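Local coordinates for protein L-amino acid deaminase (Proteus vulgaris, PDB 5HXW) that probably carries out the oxidative deamination of L-amino acids as a membrane-bound flavoenzyme, with a molecule of FAD bound in a Rossmann-type fold, at residues Val66-Gly69 / Gly73-Ser76; Glu140-Val145 / Ile149-Arg154; Arg244-Asn249 / Ser350-Phe355. All blocks are in the same frame, centred on the assembly; numbering follows the deposited sequence.

How the contacts relate
From the N terminus, the chain meets contact 1 first: right after strand 63-66, the side chains of Lys68 and Glu74 meet across three intervening residues and close a short loop beside the FAD. Contact 2 closes another short loop, again with three residues between its segments, on the way from helix 128-143 to strand 153-157. Contact 3 spans 100 residues, bringing short helix 351-354 against helix 243-248. The three follow in series, so none nests or crosses. Contacts 1 and 3 have centres about 14 Å apart and touch, Lys68 CD lying 3.4 Å from Phe352 O; both line the FAD pocket. Contact 2 sits across the chain's centre, its nearest atoms about 23 Å from contact 1.

Contact 1: residues Val66-Gly69 / Gly73-Ser76; sequences VEKG and GEQS. With FAD (flavin-adenine dinucleotide), chain G.
A buried salt bridge running alongside the FAD ribose joins the two segments: Lys68 NZ is 2.9 Å from Glu74 OE2, and it reaches that oxygen from 60° above the carboxylate plane instead of in it. The setting is the end of the second strand of the Rossmann dinucleotide-binding fold, where an acidic residue, here Glu67, takes the adenosine ribose hydroxyls.

The lysine chain runs past the adenine, with Lys68 CG 3.6 Å from FAD C4A, and then bends at its last torsion (chi4 74°) to turn the ammonium toward the ribose hydroxyl O2B. There NZ gives a second bond to FAD O2B at 3.1 Å, and the backbone O of Arg356 takes a third. Glu74 comes in at about a right angle to this chain; its OE2 also accepts from Trp242 NE1, so both ends of the bridge have further polar partners in a buried place.

Glu67 works as a fork. Its OE1 accepts from FAD O3B at 2.9 Å and its OE2 from FAD O2B at 2.7 Å. The anti lone pair of OE2 is taken by Gly69 N, 2.9 Å away, and Ala45 N bonds to OE1, which should hold the carboxylate in a fixed rotation. O2B thus sits between a carboxylate and an ammonium, donating to one and accepting from the other.

Farther along the cofactor, Ser76 OG donates to phosphate oxygen O2A, while FAD O4' donates to the same Ser76 OG over 3.0 Å.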
loop_
_atom_site.group_PDB
_atom_site.type_symbol
_atom_site.label_atom_id
_atom_site.label_comp_id
_atom_site.label_asym_id
_atom_site.label_seq_id
_atom_site.Cartn_x
_atom_site.Cartn_y
_atom_site.Cartn_z
ATOM N N VAL A 66 16.840 2.758 6.842
ATOM C CA VAL A 66 16.992 1.646 7.785
ATOM C C VAL A 66 15.762 0.741 7.721
ATOM O O VAL A 66 14.625 1.222 7.648
ATOM C CB VAL A 66 17.316 2.093 9.242
ATOM C CG1 VAL A 66 18.725 2.671 9.324
ATOM C CG2 VAL A 66 16.289 3.082 9.791
ATOM N N GLU A 67 16.010 -0.567 7.725
ATOM C CA GLU A 67 14.969 -1.578 7.576
ATOM C C GLU A 67 15.203 -2.707 8.569
ATOM O O GLU A 67 16.291 -3.293 8.609
ATOM C CB GLU A 67 14.949 -2.103 6.132
ATOM C CG GLU A 67 14.112 -3.357 5.865
ATOM C CD GLU A 67 12.638 -3.202 6.203
ATOM O OE1 GLU A 67 11.971 -2.297 5.649
ATOM O OE2 GLU A 67 12.146 -4.001 7.027
ATOM N N LYS A 68 14.170 -3.005 9.356
ATOM C CA LYS A 68 14.240 -4.012 10.420
ATOM C C LYS A 68 14.337 -5.445 9.901
ATOM O O LYS A 68 14.880 -6.313 10.586
ATOM C CB LYS A 68 13.067 -3.869 11.402
ATOM C CG LYS A 68 11.676 -4.086 10.827
ATOM C CD LYS A 68 10.678 -4.376 11.936
ATOM C CE LYS A 68 9.245 -4.391 11.439
ATOM N NZ LYS A 68 8.931 -5.619 10.659
ATOM N N GLY A 69 13.800 -5.679 8.703
ATOM C CA GLY A 69 13.834 -6.990 8.061
ATOM C C GLY A 69 14.544 -6.922 6.726
ATOM O O GLY A 69 15.616 -6.314 6.614
ATOM N N GLY A 73 9.722 -6.622 2.622
ATOM C CA GLY A 73 9.326 -7.887 3.240
ATOM C C GLY A 73 7.885 -7.964 3.712
ATOM O O GLY A 73 7.380 -9.061 3.972
ATOM N N GLU A 74 7.224 -6.813 3.831
ATOM C CA GLU A 74 5.853 -6.756 4.349
ATOM C C GLU A 74 4.837 -6.364 3.249
ATOM O O GLU A 74 4.834 -6.986 2.181
ATOM C CB GLU A 74 5.782 -5.898 5.631
ATOM C CG GLU A 74 6.720 -6.383 6.742
ATOM C CD GLU A 74 6.465 -5.759 8.111
ATOM O OE1 GLU A 74 6.108 -4.562 8.192
ATOM O OE2 GLU A 74 6.638 -6.471 9.123
ATOM N N GLN A 75 3.998 -5.354 3.497
ATOM C CA GLN A 75 2.965 -4.885 2.550
ATOM C C GLN A 75 3.381 -4.766 1.074
ATOM O O GLN A 75 2.609 -5.126 0.177
ATOM C CB GLN A 75 2.442 -3.524 2.993
ATOM C CG GLN A 75 1.139 -3.548 3.751
ATOM C CD GLN A 75 0.841 -2.216 4.406
ATOM O OE1 GLN A 75 1.685 -1.655 5.107
ATOM N NE2 GLN A 75 -0.367 -1.706 4.189
ATOM N N SER A 76 4.596 -4.257 0.846
ATOM C CA SER A 76 5.112 -3.928 -0.487
ATOM C C SER A 76 5.470 -5.124 -1.390
ATOM O O SER A 76 5.938 -4.935 -2.521
ATOM C CB SER A 76 6.304 -2.980 -0.356
ATOM O OG SER A 76 5.866 -1.685 0.009
HETATM P PA FAD G . 5.430 -1.467 3.957
HETATM O O1A FAD G . 4.949 -2.497 4.948
HETATM O O2A FAD G . 5.541 -1.855 2.515
HETATM O O5B FAD G . 6.858 -0.921 4.440
HETATM C C5B FAD G . 7.112 -0.630 5.807
HETATM C C4B FAD G . 8.479 -1.181 6.153
HETATM O O4B FAD G . 9.000 -0.507 7.296
HETATM C C3B FAD G . 8.416 -2.660 6.501
HETATM O O3B FAD G . 9.283 -3.345 5.592
HETATM C C2B FAD G . 8.914 -2.742 7.936
HETATM O O2B FAD G . 9.747 -3.878 8.164
HETATM C C1B FAD G . 9.699 -1.455 8.099
HETATM N N9A FAD G . 9.783 -0.949 9.488
HETATM C C8A FAD G . 8.751 -0.727 10.327
HETATM N N7A FAD G . 9.180 -0.247 11.517
HETATM C C5A FAD G . 10.519 -0.158 11.448
HETATM C C6A FAD G . 11.606 0.275 12.358
HETATM N N6A FAD G . 11.308 0.713 13.600
HETATM N N1A FAD G . 12.885 0.224 11.902
HETATM C C2A FAD G . 13.181 -0.205 10.657
HETATM N N3A FAD G . 12.242 -0.617 9.776
HETATM C C4A FAD G . 10.919 -0.613 10.105
HETATM N N1 FAD G . -2.116 -1.082 -2.901
HETATM C C2 FAD G . -2.467 -0.786 -4.176
HETATM O O2 FAD G . -2.123 0.324 -4.635
HETATM N N3 FAD G . -3.173 -1.640 -4.945
HETATM C C4 FAD G . -3.574 -2.849 -4.502
HETATM O O4 FAD G . -4.225 -3.620 -5.248
HETATM C C4X FAD G . -3.220 -3.251 -3.109
HETATM N N5 FAD G . -3.578 -4.444 -2.573
HETATM C C5X FAD G . -3.252 -4.779 -1.294
HETATM C C6 FAD G . -3.630 -6.018 -0.764
HETATM C C7 FAD G . -3.283 -6.373 0.542
HETATM C C7M FAD G . -3.710 -7.718 1.079
HETATM C C8 FAD G . -2.499 -5.411 1.378
HETATM C C8M FAD G . -2.076 -5.703 2.791
HETATM C C9 FAD G . -2.126 -4.185 0.852
HETATM C C9A FAD G . -2.468 -3.825 -0.449
HETATM N N10 FAD G . -2.069 -2.575 -0.990
HETATM C C10 FAD G . -2.446 -2.260 -2.316
HETATM C "C1'" FAD G . -1.336 -1.603 -0.167
HETATM C "C2'" FAD G . 0.168 -1.520 -0.287
HETATM O "O2'" FAD G . 0.738 -2.816 -0.096
HETATM C "C3'" FAD G . 0.644 -0.605 0.840
HETATM O "O3'" FAD G . -0.229 0.534 1.014
HETATM C "C4'" FAD G . 2.084 -0.141 0.638
HETATM O "O4'" FAD G . 2.979 -1.264 0.520
HETATM C "C5'" FAD G . 2.496 0.716 1.822
HETATM O "O5'" FAD G . 3.906 0.856 1.797
HETATM P P FAD G . 4.718 1.155 3.141
HETATM O O1P FAD G . 6.153 1.313 2.723
HETATM O O2P FAD G . 4.041 2.284 3.867
HETATM O O3P FAD G . 4.502 -0.159 4.051
#

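Contact 2: residues Glu140-Val145 / Ile149-Arg154; sequences ERSKNV and IPFKTR
Val145 and Phe151 make the apolar part of this contact. Val145 CG1, held anti to its own backbone nitrogen (chi1 -169°), is 4.0 Å from Phe151 CB, and the same methyl lies 3.9 Å from Ile149 O. The aromatic part belongs to the Phe151 ring, which reaches from the extended segment to the last turn of the helix. Ser142 OG sits at the ring's edge, near its plane, 3.6 Å from Phe151 CD2 and equally close to CE2. Arg141 adds its CB, 4.3 Å from Phe151 CZ. Thr153 N, from the same segment as the ring, lies over one of its faces, displaced toward the rim.

The polar groups look elsewhere. Ser142 OG bonds back to Ile138 O one turn earlier in the helix, Arg141 turns its guanidinium away to a salt bridge with Asp90, and Ile149 O accepts from His97 NE2.

This is surface packing across the loop that joins helix 128-143 to strand 153-157: the C-terminal end of the helix leans on the approach to the strand. Ile149 packs on helix 93-104 at Leu98, His101 and Arg104, and Arg154 is joined by backbone hydrogen bonding to Phe177 of the antiparallel strand 174-178.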
loop_
_atom_site.group_PDB
_atom_site.type_symbol
_atom_site.label_atom_id
_atom_site.label_comp_id
_atom_site.label_asym_id
_atom_site.label_seq_id
_atom_site.Cartn_x
_atom_site.Cartn_y
_atom_site.Cartn_z
ATOM N N GLU A 140 -19.518 13.170 -12.582
ATOM C CA GLU A 140 -19.019 14.264 -11.735
ATOM C C GLU A 140 -17.530 14.534 -11.957
ATOM O O GLU A 140 -17.106 15.693 -11.997
ATOM C CB GLU A 140 -19.286 13.990 -10.246
ATOM C CG GLU A 140 -20.741 14.121 -9.796
ATOM C CD GLU A 140 -21.319 15.518 -9.967
ATOM O OE1 GLU A 140 -20.624 16.511 -9.655
ATOM O OE2 GLU A 140 -22.484 15.622 -10.407
ATOM N N ARG A 141 -16.758 13.458 -12.115
ATOM C CA ARG A 141 -15.309 13.541 -12.297
ATOM C C ARG A 141 -14.874 13.892 -13.726
ATOM O O ARG A 141 -13.767 14.396 -13.927
ATOM C CB ARG A 141 -14.637 12.244 -11.833
ATOM C CG ARG A 141 -13.240 12.442 -11.268
ATOM C CD ARG A 141 -13.275 12.909 -9.820
ATOM N NE ARG A 141 -12.368 14.036 -9.600
ATOM C CZ ARG A 141 -12.083 14.570 -8.413
ATOM N NH1 ARG A 141 -12.624 14.085 -7.299
ATOM N NH2 ARG A 141 -11.243 15.595 -8.341
ATOM N N SER A 142 -15.736 13.620 -14.707
ATOM C CA SER A 142 -15.473 13.971 -16.108
ATOM C C SER A 142 -15.579 15.478 -16.357
ATOM O O SER A 142 -14.760 16.046 -17.085
ATOM C CB SER A 142 -16.409 13.210 -17.050
ATOM O OG SER A 142 -16.141 11.820 -17.019
ATOM N N LYS A 143 -16.585 16.108 -15.743
ATOM C CA LYS A 143 -16.819 17.554 -15.853
ATOM C C LYS A 143 -15.749 18.378 -15.127
ATOM O O LYS A 143 -15.375 19.459 -15.587
ATOM C CB LYS A 143 -18.213 17.914 -15.330
ATOM N N ASN A 144 -15.276 17.855 -13.996
ATOM C CA ASN A 144 -14.190 18.457 -13.225
ATOM C C ASN A 144 -13.149 17.391 -12.872
ATOM O O ASN A 144 -13.321 16.626 -11.915
ATOM C CB ASN A 144 -14.743 19.159 -11.970
ATOM C CG ASN A 144 -13.710 20.031 -11.268
ATOM O OD1 ASN A 144 -13.006 20.826 -11.897
ATOM N ND2 ASN A 144 -13.631 19.899 -9.948
ATOM N N VAL A 145 -12.084 17.340 -13.670
ATOM C CA VAL A 145 -11.024 16.331 -13.519
ATOM C C VAL A 145 -10.009 16.754 -12.449
ATOM O O VAL A 145 -9.596 15.934 -11.620
ATOM C CB VAL A 145 -10.319 16.010 -14.868
ATOM C CG1 VAL A 145 -9.420 14.786 -14.742
ATOM C CG2 VAL A 145 -11.336 15.783 -15.980
ATOM N N ILE A 149 -4.133 15.752 -17.157
ATOM C CA ILE A 149 -4.011 14.340 -17.540
ATOM C C ILE A 149 -5.421 13.812 -17.857
ATOM O O ILE A 149 -6.306 13.882 -16.995
ATOM C CB ILE A 149 -3.330 13.493 -16.429
ATOM C CG1 ILE A 149 -1.914 14.014 -16.141
ATOM C CG2 ILE A 149 -3.281 12.013 -16.810
ATOM C CD1 ILE A 149 -1.433 13.786 -14.721
ATOM N N PRO A 150 -5.636 13.296 -19.095
ATOM C CA PRO A 150 -6.975 12.863 -19.533
ATOM C C PRO A 150 -7.552 11.705 -18.716
ATOM O O PRO A 150 -6.836 10.755 -18.378
ATOM C CB PRO A 150 -6.756 12.443 -20.996
ATOM C CG PRO A 150 -5.506 13.142 -21.414
ATOM C CD PRO A 150 -4.649 13.151 -20.182
ATOM N N PHE A 151 -8.841 11.819 -18.401
ATOM C CA PHE A 151 -9.583 10.846 -17.605
ATOM C C PHE A 151 -10.216 9.812 -18.537
ATOM O O PHE A 151 -10.955 10.169 -19.462
ATOM C CB PHE A 151 -10.638 11.584 -16.767
ATOM C CG PHE A 151 -11.492 10.695 -15.903
ATOM C CD1 PHE A 151 -10.964 10.070 -14.767
ATOM C CD2 PHE A 151 -12.847 10.513 -16.202
ATOM C CE1 PHE A 151 -11.763 9.263 -13.962
ATOM C CE2 PHE A 151 -13.650 9.708 -15.401
ATOM C CZ PHE A 151 -13.108 9.086 -14.277
ATOM N N LYS A 152 -9.914 8.538 -18.288
ATOM C CA LYS A 152 -10.276 7.446 -19.202
ATOM C C LYS A 152 -11.109 6.332 -18.546
ATOM O O LYS A 152 -10.785 5.143 -18.664
ATOM C CB LYS A 152 -9.013 6.879 -19.871
ATOM C CG LYS A 152 -8.381 7.791 -20.918
ATOM C CD LYS A 152 -6.974 7.337 -21.286
ATOM C CE LYS A 152 -6.957 6.396 -22.483
ATOM N NZ LYS A 152 -7.012 7.132 -23.775
ATOM N N THR A 153 -12.187 6.726 -17.865
ATOM C CA THR A 153 -13.128 5.781 -17.253
ATOM C C THR A 153 -14.541 6.050 -17.762
ATOM O O THR A 153 -15.014 7.190 -17.731
ATOM C CB THR A 153 -13.085 5.839 -15.708
ATOM O OG1 THR A 153 -11.734 5.691 -15.258
ATOM C CG2 THR A 153 -13.946 4.740 -15.078
ATOM N N ARG A 154 -15.199 4.993 -18.232
ATOM C CA ARG A 154 -16.550 5.089 -18.791
ATOM C C ARG A 154 -17.362 3.810 -18.571
ATOM O O ARG A 154 -16.800 2.739 -18.329
ATOM C CB ARG A 154 -16.500 5.466 -20.286
ATOM C CG ARG A 154 -15.944 4.384 -21.204
ATOM C CD ARG A 154 -15.435 4.949 -22.517
ATOM N NE ARG A 154 -14.949 3.886 -23.399
ATOM C CZ ARG A 154 -13.712 3.389 -23.397
ATOM N NH1 ARG A 154 -12.788 3.845 -22.554
ATOM N NH2 ARG A 154 -13.395 2.420 -24.246
#

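Contact 3: residues Arg244-Asn249 / Ser350-Phe355; sequences RLFMQN and SPFEQF. With FAD (flavin-adenine dinucleotide), chain G.
The adenine end of the FAD pocket is lined here by two aromatic side chains, Phe352 from short helix 351-354 and Phe246 from helix 243-248. The adenine amino nitrogen, FAD N6A, is poised over the centre of the Phe352 ring, 3.2 Å above its plane. Phe352 presents its far edge to the other helix: CZ is 3.5 Å from Phe246 N and 3.7 Å from Phe246 CB, with the backbone nitrogen in the plane of the ring. The two phenylalanine side chains cross at about a right angle, and Phe246 CD1 lies 3.8 Å from Phe352 CE2.

Leu245 fills in beside them. With CG anti to the backbone nitrogen (chi1 -170°), its CD2 branch reaches across to Pro351 CB at 3.7 Å and to Phe352 CE1 at 4.0 Å.

The short helix is fixed at its start by Ser350, the N-cap. Glu353 OE1 accepts both Ser350 N, at 3.0 Å from above the carboxylate plane, and Ser350 OG, through its anti lone pair. The first of these is the side-chain-to-N-cap half of a capping box. Arg211 of strand 210-216 forms a salt bridge with the same oxygen.

Helix 243-248 is backed by the Rossmann sheet: Met247 packs on strands 235-237 and 413-417, while Phe246 touches Val237 and Ala210, the latter on strand 210-216.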
loop_
_atom_site.group_PDB
_atom_site.type_symbol
_atom_site.label_atom_id
_atom_site.label_comp_id
_atom_site.label_asym_id
_atom_site.label_seq_id
_atom_site.Cartn_x
_atom_site.Cartn_y
_atom_site.Cartn_z
ATOM N N ARG A 244 2.599 3.670 13.871
ATOM C CA ARG A 244 1.952 4.057 15.130
ATOM C C ARG A 244 2.849 3.771 16.341
ATOM O O ARG A 244 3.056 4.652 17.189
ATOM C CB ARG A 244 0.590 3.361 15.297
ATOM C CG ARG A 244 0.042 3.492 16.707
ATOM C CD ARG A 244 -1.327 2.886 16.935
ATOM N NE ARG A 244 -1.640 2.950 18.366
ATOM C CZ ARG A 244 -2.135 4.014 19.005
ATOM N NH1 ARG A 244 -2.405 5.144 18.359
ATOM N NH2 ARG A 244 -2.363 3.943 20.310
ATOM N N LEU A 245 3.375 2.547 16.397
ATOM C CA LEU A 245 4.217 2.081 17.499
ATOM C C LEU A 245 5.519 2.883 17.629
ATOM O O LEU A 245 5.976 3.143 18.746
ATOM C CB LEU A 245 4.497 0.578 17.359
ATOM C CG LEU A 245 5.168 -0.228 18.482
ATOM C CD1 LEU A 245 4.388 -0.205 19.791
ATOM C CD2 LEU A 245 5.369 -1.661 18.015
ATOM N N PHE A 246 6.094 3.279 16.491
ATOM C CA PHE A 246 7.282 4.140 16.462
ATOM C C PHE A 246 7.002 5.524 17.056
ATOM O O PHE A 246 7.807 6.038 17.833
ATOM C CB PHE A 246 7.842 4.255 15.035
ATOM C CG PHE A 246 9.201 4.901 14.965
ATOM C CD1 PHE A 246 10.359 4.145 15.159
ATOM C CD2 PHE A 246 9.327 6.270 14.711
ATOM C CE1 PHE A 246 11.614 4.745 15.106
ATOM C CE2 PHE A 246 10.580 6.875 14.659
ATOM C CZ PHE A 246 11.724 6.110 14.854
ATOM N N MET A 247 5.861 6.108 16.693
ATOM C CA MET A 247 5.477 7.443 17.169
ATOM C C MET A 247 4.908 7.430 18.596
ATOM O O MET A 247 4.881 8.474 19.265
ATOM C CB MET A 247 4.502 8.114 16.195
ATOM C CG MET A 247 5.026 8.314 14.774
ATOM S SD MET A 247 6.575 9.233 14.631
ATOM C CE MET A 247 6.070 10.884 15.123
ATOM N N GLN A 248 4.455 6.257 19.045
ATOM C CA GLN A 248 4.035 6.042 20.434
ATOM C C GLN A 248 5.163 6.282 21.431
ATOM O O GLN A 248 4.965 6.963 22.438
ATOM C CB GLN A 248 3.489 4.631 20.626
ATOM C CG GLN A 248 1.993 4.571 20.861
ATOM C CD GLN A 248 1.583 3.315 21.600
ATOM O OE1 GLN A 248 1.912 2.197 21.193
ATOM N NE2 GLN A 248 0.854 3.492 22.694
ATOM N N ASN A 249 6.338 5.721 21.132
ATOM C CA ASN A 249 7.548 5.898 21.942
ATOM C C ASN A 249 8.037 7.349 21.991
ATOM O O ASN A 249 8.757 7.732 22.918
ATOM C CB ASN A 249 8.666 4.981 21.434
ATOM C CG ASN A 249 9.758 4.747 22.467
ATOM O OD1 ASN A 249 9.504 4.726 23.672
ATOM N ND2 ASN A 249 10.984 4.555 21.994
ATOM N N SER A 350 13.740 -3.213 21.300
ATOM C CA SER A 350 12.457 -2.612 20.923
ATOM C C SER A 350 11.491 -3.678 20.397
ATOM O O SER A 350 11.939 -4.765 20.020
ATOM C CB SER A 350 12.681 -1.521 19.868
ATOM O OG SER A 350 13.222 -2.057 18.675
ATOM N N PRO A 351 10.166 -3.376 20.358
ATOM C CA PRO A 351 9.201 -4.338 19.802
ATOM C C PRO A 351 9.433 -4.657 18.322
ATOM O O PRO A 351 9.015 -5.720 17.856
ATOM C CB PRO A 351 7.855 -3.634 19.979
ATOM C CG PRO A 351 8.076 -2.645 21.063
ATOM C CD PRO A 351 9.479 -2.172 20.864
ATOM N N PHE A 352 10.099 -3.746 17.607
ATOM C CA PHE A 352 10.500 -3.950 16.210
ATOM C C PHE A 352 11.537 -5.065 16.056
ATOM O O PHE A 352 11.716 -5.602 14.961
ATOM C CB PHE A 352 11.049 -2.653 15.600
ATOM C CG PHE A 352 10.187 -1.447 15.836
ATOM C CD1 PHE A 352 8.916 -1.347 15.259
ATOM C CD2 PHE A 352 10.648 -0.396 16.627
ATOM C CE1 PHE A 352 8.123 -0.226 15.478
ATOM C CE2 PHE A 352 9.862 0.728 16.841
ATOM C CZ PHE A 352 8.598 0.811 16.270
ATOM N N GLU A 353 12.230 -5.383 17.151
ATOM C CA GLU A 353 13.163 -6.509 17.208
ATOM C C GLU A 353 12.466 -7.742 17.790
ATOM O O GLU A 353 12.688 -8.867 17.329
ATOM C CB GLU A 353 14.394 -6.151 18.048
ATOM C CG GLU A 353 15.199 -4.963 17.536
ATOM C CD GLU A 353 16.010 -4.291 18.629
ATOM O OE1 GLU A 353 15.639 -3.167 19.028
ATOM O OE2 GLU A 353 17.008 -4.885 19.096
ATOM N N GLN A 354 11.620 -7.505 18.795
ATOM C CA GLN A 354 10.870 -8.543 19.514
ATOM C C GLN A 354 9.821 -9.233 18.632
ATOM O O GLN A 354 9.585 -10.438 18.757
ATOM C CB GLN A 354 10.196 -7.920 20.740
ATOM C CG GLN A 354 9.930 -8.876 21.894
ATOM C CD GLN A 354 9.546 -8.148 23.169
ATOM O OE1 GLN A 354 8.497 -7.502 23.242
ATOM N NE2 GLN A 354 10.396 -8.248 24.186
ATOM N N PHE A 355 9.199 -8.447 17.755
ATOM C CA PHE A 355 8.190 -8.928 16.823
ATOM C C PHE A 355 8.640 -8.635 15.387
ATOM O O PHE A 355 7.822 -8.256 14.543
ATOM C CB PHE A 355 6.833 -8.259 17.113
ATOM C CG PHE A 355 6.234 -8.616 18.450
ATOM C CD1 PHE A 355 5.404 -9.733 18.585
ATOM C CD2 PHE A 355 6.477 -7.821 19.577
ATOM C CE1 PHE A 355 4.846 -10.059 19.819
ATOM C CE2 PHE A 355 5.920 -8.146 20.809
ATOM C CZ PHE A 355 5.103 -9.263 20.928
HETATM P PA FAD G . 5.430 -1.467 3.957
HETATM O O1A FAD G . 4.949 -2.497 4.948
HETATM O O2A FAD G . 5.541 -1.855 2.515
HETATM O O5B FAD G . 6.858 -0.921 4.440
HETATM C C5B FAD G . 7.112 -0.630 5.807
HETATM C C4B FAD G . 8.479 -1.181 6.153
HETATM O O4B FAD G . 9.000 -0.507 7.296
HETATM C C3B FAD G . 8.416 -2.660 6.501
HETATM O O3B FAD G . 9.283 -3.345 5.592
HETATM C C2B FAD G . 8.914 -2.742 7.936
HETATM O O2B FAD G . 9.747 -3.878 8.164
HETATM C C1B FAD G . 9.699 -1.455 8.099
HETATM N N9A FAD G . 9.783 -0.949 9.488
HETATM C C8A FAD G . 8.751 -0.727 10.327
HETATM N N7A FAD G . 9.180 -0.247 11.517
HETATM C C5A FAD G . 10.519 -0.158 11.448
HETATM C C6A FAD G . 11.606 0.275 12.358
HETATM N N6A FAD G . 11.308 0.713 13.600
HETATM N N1A FAD G . 12.885 0.224 11.902
HETATM C C2A FAD G . 13.181 -0.205 10.657
HETATM N N3A FAD G . 12.242 -0.617 9.776
HETATM C C4A FAD G . 10.919 -0.613 10.105
HETATM N N1 FAD G . -2.116 -1.082 -2.901
HETATM C C2 FAD G . -2.467 -0.786 -4.176
HETATM O O2 FAD G . -2.123 0.324 -4.635
HETATM N N3 FAD G . -3.173 -1.640 -4.945
HETATM C C4 FAD G . -3.574 -2.849 -4.502
HETATM O O4 FAD G . -4.225 -3.620 -5.248
HETATM C C4X FAD G . -3.220 -3.251 -3.109
HETATM N N5 FAD G . -3.578 -4.444 -2.573
HETATM C C5X FAD G . -3.252 -4.779 -1.294
HETATM C C6 FAD G . -3.630 -6.018 -0.764
HETATM C C7 FAD G . -3.283 -6.373 0.542
HETATM C C7M FAD G . -3.710 -7.718 1.079
HETATM C C8 FAD G . -2.499 -5.411 1.378
HETATM C C8M FAD G . -2.076 -5.703 2.791
HETATM C C9 FAD G . -2.126 -4.185 0.852
HETATM C C9A FAD G . -2.468 -3.825 -0.449
HETATM N N10 FAD G . -2.069 -2.575 -0.990
HETATM C C10 FAD G . -2.446 -2.260 -2.316
HETATM C "C1'" FAD G . -1.336 -1.603 -0.167
HETATM C "C2'" FAD G . 0.168 -1.520 -0.287
HETATM O "O2'" FAD G . 0.738 -2.816 -0.096
HETATM C "C3'" FAD G . 0.644 -0.605 0.840
HETATM O "O3'" FAD G . -0.229 0.534 1.014
HETATM C "C4'" FAD G . 2.084 -0.141 0.638
HETATM O "O4'" FAD G . 2.979 -1.264 0.520
HETATM C "C5'" FAD G . 2.496 0.716 1.822
HETATM O "O5'" FAD G . 3.906 0.856 1.797
HETATM P P FAD G . 4.718 1.155 3.141
HETATM O O1P FAD G . 6.153 1.313 2.723
HETATM O O2P FAD G . 4.041 2.284 3.867
HETATM O O3P FAD G . 4.502 -0.159 4.051
#